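Long-range contact in cGAS/DncV-like nucleotidyltransferase in E. coli homolog (Elizabethkingia meningoseptica ATCC 13253 = NBRC 12535, PDB 6E0M), which probably synthesises cyclic nucleotide second messengers in response to phage infection, as the signalling enzyme of a CBASS antivirus system: residues A[54-59]-A[192-197]. Numbering follows the deposited sequence.
Sequences TNVRQN and MVRILK. With DPO (diphosphate), chain B.
Lys197 NZ donates a hydrogen bond of 2.8 Å to the backbone O of Thr54. The amine sits above the carbonyl plane, 53° out of it, and the C=O...N angle is 127°. A bend at chi3 (67°) of the lysine turns CE and NZ toward the same oxygen; CE lies 3.4 Å from Thr54 O. Val56 packs on the helix beside this bond. Its CG1 meets Arg194 O at 3.5 Å and Arg194 CB at 3.7 Å, while CG2 faces Lys197 CB. Arg194 also runs past Thr54, with NE 4.0 Å from Thr54 CA. Its guanidinium then grips one phosphate of the diphosphate: NH1 bonds O5 at 2.9 Å, and NH2 bonds O7 nearly straight, in the guanidinium plane.

Further out, Ser12 O takes a bond from NH1 and Asn53 O one from NE, which help fix the rotation of the group. Ser216 OG pairs with Lys197 NZ, and Ser49 OG with Asn55 OD1. Arg187 and Arg191 also bind the diphosphate.

Helix 188-205 thus joins the loop after helix 48-52 at the nucleotide site. Lys197, Ser49 and Ser216 are probable GTP-binding residues. The diphosphate bound by Arg194 is consistent with a place for a nucleotide's phosphates or the diphosphate product.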
ATOM      1  N   THR A  54       0.130  -7.400  -2.776  1.00 14.27           N
ATOM      2  CA  THR A  54       0.802  -6.829  -3.937  1.00 15.03           C
ATOM      3  C   THR A  54       2.323  -6.803  -3.805  1.00 14.82           C
ATOM      4  O   THR A  54       2.977  -6.038  -4.505  1.00 15.99           O
ATOM      5  CB  THR A  54       0.275  -5.415  -4.192  1.00 17.67           C
ATOM      6  OG1 THR A  54       0.475  -4.615  -3.025  1.00 20.19           O
ATOM      7  CG2 THR A  54      -1.224  -5.434  -4.518  1.00 19.16           C
ATOM      8  N   ASN A  55       2.903  -7.664  -2.974  1.00 15.07           N
ATOM      9  CA  ASN A  55       4.354  -7.713  -2.830  1.00 16.48           C
ATOM     10  C   ASN A  55       5.001  -8.378  -4.037  1.00 18.30           C
ATOM     11  O   ASN A  55       4.549  -9.430  -4.493  1.00 17.81           O
ATOM     12  CB  ASN A  55       4.751  -8.508  -1.586  1.00 19.65           C
ATOM     13  CG  ASN A  55       4.607  -7.731  -0.316  1.00 23.24           C
ATOM     14  OD1 ASN A  55       5.131  -6.626  -0.169  1.00 24.55           O
ATOM     15  ND2 ASN A  55       3.897  -8.319   0.629  1.00 24.92           N
ATOM     16  N   VAL A  56       6.082  -7.778  -4.537  1.00 15.48           N
ATOM     17  CA  VAL A  56       6.818  -8.358  -5.652  1.00 16.72           C
ATOM     18  C   VAL A  56       8.280  -8.606  -5.308  1.00 17.03           C
ATOM     19  O   VAL A  56       9.074  -8.925  -6.190  1.00 20.68           O
ATOM     20  CB  VAL A  56       6.696  -7.491  -6.919  1.00 16.33           C
ATOM     21  CG1 VAL A  56       5.235  -7.295  -7.263  1.00 17.16           C
ATOM     22  CG2 VAL A  56       7.374  -6.143  -6.732  1.00 18.39           C
ATOM     23  N   ARG A  57       8.649  -8.470  -4.043  1.00 19.42           N
ATOM     24  CA  ARG A  57      10.010  -8.728  -3.604  1.00 22.90           C
ATOM     25  C   ARG A  57      10.012  -9.749  -2.481  1.00 21.78           C
ATOM     26  O   ARG A  57       9.013  -9.941  -1.780  1.00 24.55           O
ATOM     27  CB  ARG A  57      10.704  -7.436  -3.167  1.00 26.69           C
ATOM     28  CG  ARG A  57      10.852  -6.459  -4.320  1.00 33.31           C
ATOM     29  CD  ARG A  57      11.749  -5.305  -3.989  1.00 37.66           C
ATOM     30  NE  ARG A  57      12.827  -5.171  -4.967  1.00 40.93           N
ATOM     31  CZ  ARG A  57      13.588  -4.091  -5.094  1.00 44.11           C
ATOM     32  NH1 ARG A  57      13.380  -3.047  -4.303  1.00 46.01           N
ATOM     33  NH2 ARG A  57      14.546  -4.054  -6.008  1.00 45.40           N
ATOM     34  N   GLN A  58      11.149 -10.429  -2.351  1.00 22.26           N
ATOM     35  CA  GLN A  58      11.328 -11.419  -1.303  1.00 24.15           C
ATOM     36  C   GLN A  58      11.568 -10.740   0.033  1.00 21.67           C
ATOM     37  O   GLN A  58      12.205  -9.691   0.098  1.00 21.89           O
ATOM     38  CB  GLN A  58      12.520 -12.324  -1.614  1.00 29.23           C
ATOM     39  CG  GLN A  58      12.471 -12.993  -2.977  1.00 36.84           C
ATOM     40  CD  GLN A  58      13.627 -13.962  -3.182  1.00 44.24           C
ATOM     41  OE1 GLN A  58      14.793 -13.644  -2.904  1.00 47.51           O
ATOM     42  NE2 GLN A  58      13.308 -15.161  -3.662  1.00 46.29           N
ATOM     43  N   ASN A  59      11.034 -11.339   1.092  1.00 22.63           N
ATOM     44  CA  ASN A  59      11.322 -10.907   2.460  1.00 21.97           C
ATOM     45  C   ASN A  59      10.976  -9.434   2.681  1.00 21.57           C
ATOM     46  O   ASN A  59      11.686  -8.709   3.385  1.00 23.37           O
ATOM     47  CB  ASN A  59      12.793 -11.182   2.796  1.00 24.49           C
ATOM     48  CG  ASN A  59      13.027 -11.357   4.272  1.00 28.66           C
ATOM     49  OD1 ASN A  59      12.494 -12.289   4.882  1.00 28.78           O
ATOM     50  ND2 ASN A  59      13.838 -10.484   4.862  1.00 32.42           N
ATOM     51  N   MET A 192      -1.724  -7.045 -12.764  1.00 12.06           N
ATOM     52  CA  MET A 192      -1.150  -5.919 -13.499  1.00 11.24           C
ATOM     53  C   MET A 192      -0.465  -4.943 -12.563  1.00 10.22           C
ATOM     54  O   MET A 192       0.588  -4.394 -12.903  1.00 12.41           O
ATOM     55  CB  MET A 192      -2.219  -5.197 -14.327  1.00 12.36           C
ATOM     56  CG  MET A 192      -2.809  -6.085 -15.417  1.00 13.57           C
ATOM     57  SD  MET A 192      -1.547  -6.429 -16.693  1.00 15.52           S
ATOM     58  CE  MET A 192      -1.725  -8.218 -16.850  1.00 16.84           C
ATOM     59  N   VAL A 193      -1.035  -4.709 -11.384  1.00 11.61           N
ATOM     60  CA  VAL A 193      -0.336  -3.893 -10.394  1.00 11.65           C
ATOM     61  C   VAL A 193       1.042  -4.480 -10.119  1.00 11.58           C
ATOM     62  O   VAL A 193       2.050  -3.764 -10.073  1.00 12.67           O
ATOM     63  CB  VAL A 193      -1.170  -3.770  -9.110  1.00 11.05           C
ATOM     64  CG1 VAL A 193      -0.340  -3.210  -7.959  1.00 13.02           C
ATOM     65  CG2 VAL A 193      -2.376  -2.878  -9.358  1.00 11.14           C
ATOM     66  N   ARG A 194       1.098  -5.794  -9.887  1.00 12.33           N
ATOM     67  CA  ARG A 194       2.378  -6.418  -9.550  1.00 11.11           C
ATOM     68  C   ARG A 194       3.385  -6.278 -10.683  1.00 12.25           C
ATOM     69  O   ARG A 194       4.558  -5.972 -10.437  1.00 13.31           O
ATOM     70  CB  ARG A 194       2.161  -7.887  -9.169  1.00 12.20           C
ATOM     71  CG  ARG A 194       1.416  -8.064  -7.846  1.00 11.80           C
ATOM     72  CD  ARG A 194       1.283  -9.506  -7.432  1.00 15.53           C
ATOM     73  NE  ARG A 194       0.116  -9.745  -6.600  1.00 16.00           N
ATOM     74  CZ  ARG A 194      -0.915 -10.515  -6.931  1.00 14.23           C
ATOM     75  NH1 ARG A 194      -0.970 -11.119  -8.108  1.00 15.03           N
ATOM     76  NH2 ARG A 194      -1.921 -10.640  -6.095  1.00 14.24           N
ATOM     77  N   ILE A 195       2.955  -6.497 -11.931  1.00 12.51           N
ATOM     78  CA  ILE A 195       3.866  -6.317 -13.064  1.00 12.12           C
ATOM     79  C   ILE A 195       4.428  -4.896 -13.088  1.00 13.16           C
ATOM     80  O   ILE A 195       5.634  -4.682 -13.280  1.00 14.19           O
ATOM     81  CB  ILE A 195       3.156  -6.647 -14.387  1.00 13.30           C
ATOM     82  CG1 ILE A 195       2.879  -8.145 -14.488  1.00 12.85           C
ATOM     83  CG2 ILE A 195       3.992  -6.160 -15.568  1.00 15.42           C
ATOM     84  CD1 ILE A 195       1.894  -8.496 -15.589  1.00 14.17           C
ATOM     85  N   LEU A 196       3.558  -3.901 -12.924  1.00 11.48           N
ATOM     86  CA  LEU A 196       4.022  -2.523 -12.962  1.00 12.43           C
ATOM     87  C   LEU A 196       4.922  -2.195 -11.784  1.00 13.15           C
ATOM     88  O   LEU A 196       5.845  -1.384 -11.928  1.00 13.92           O
ATOM     89  CB  LEU A 196       2.831  -1.581 -13.028  1.00 13.21           C
ATOM     90  CG  LEU A 196       2.089  -1.587 -14.366  1.00 15.01           C
ATOM     91  CD1 LEU A 196       0.809  -0.727 -14.239  1.00 17.49           C
ATOM     92  CD2 LEU A 196       2.944  -1.089 -15.504  1.00 16.40           C
ATOM     93  N   LYS A 197       4.700  -2.819 -10.622  1.00 12.10           N
ATOM     94  CA  LYS A 197       5.630  -2.643  -9.502  1.00 13.38           C
ATOM     95  C   LYS A 197       6.992  -3.240  -9.835  1.00 13.70           C
ATOM     96  O   LYS A 197       8.031  -2.667  -9.489  1.00 15.31           O
ATOM     97  CB  LYS A 197       5.066  -3.275  -8.225  1.00 13.38           C
ATOM     98  CG  LYS A 197       3.917  -2.468  -7.618  1.00 13.28           C
ATOM     99  CD  LYS A 197       3.343  -3.077  -6.367  1.00 14.33           C
ATOM    100  CE  LYS A 197       4.334  -3.043  -5.215  1.00 16.22           C
ATOM    101  NZ  LYS A 197       3.694  -3.405  -3.919  1.00 18.62           N
TER
HETATM  102  P1  DPO B 301      -2.876 -15.552  -5.094  1.00 31.83           P
HETATM  103  O1  DPO B 301      -2.320 -16.785  -5.766  1.00 37.11           O
HETATM  104  O2  DPO B 301      -2.137 -15.268  -3.796  1.00 33.40           O
HETATM  105  O3  DPO B 301      -4.358 -15.735  -4.805  1.00 36.56           O
HETATM  106  O4  DPO B 301      -2.674 -14.229  -6.055  1.00 24.28           O
HETATM  107  P2  DPO B 301      -3.612 -13.735  -7.303  1.00 21.44           P
HETATM  108  O5  DPO B 301      -2.657 -13.397  -8.432  1.00 20.69           O
HETATM  109  O6  DPO B 301      -4.593 -14.821  -7.705  1.00 22.87           O
HETATM  110  O7  DPO B 301      -4.326 -12.486  -6.772  1.00 21.86           O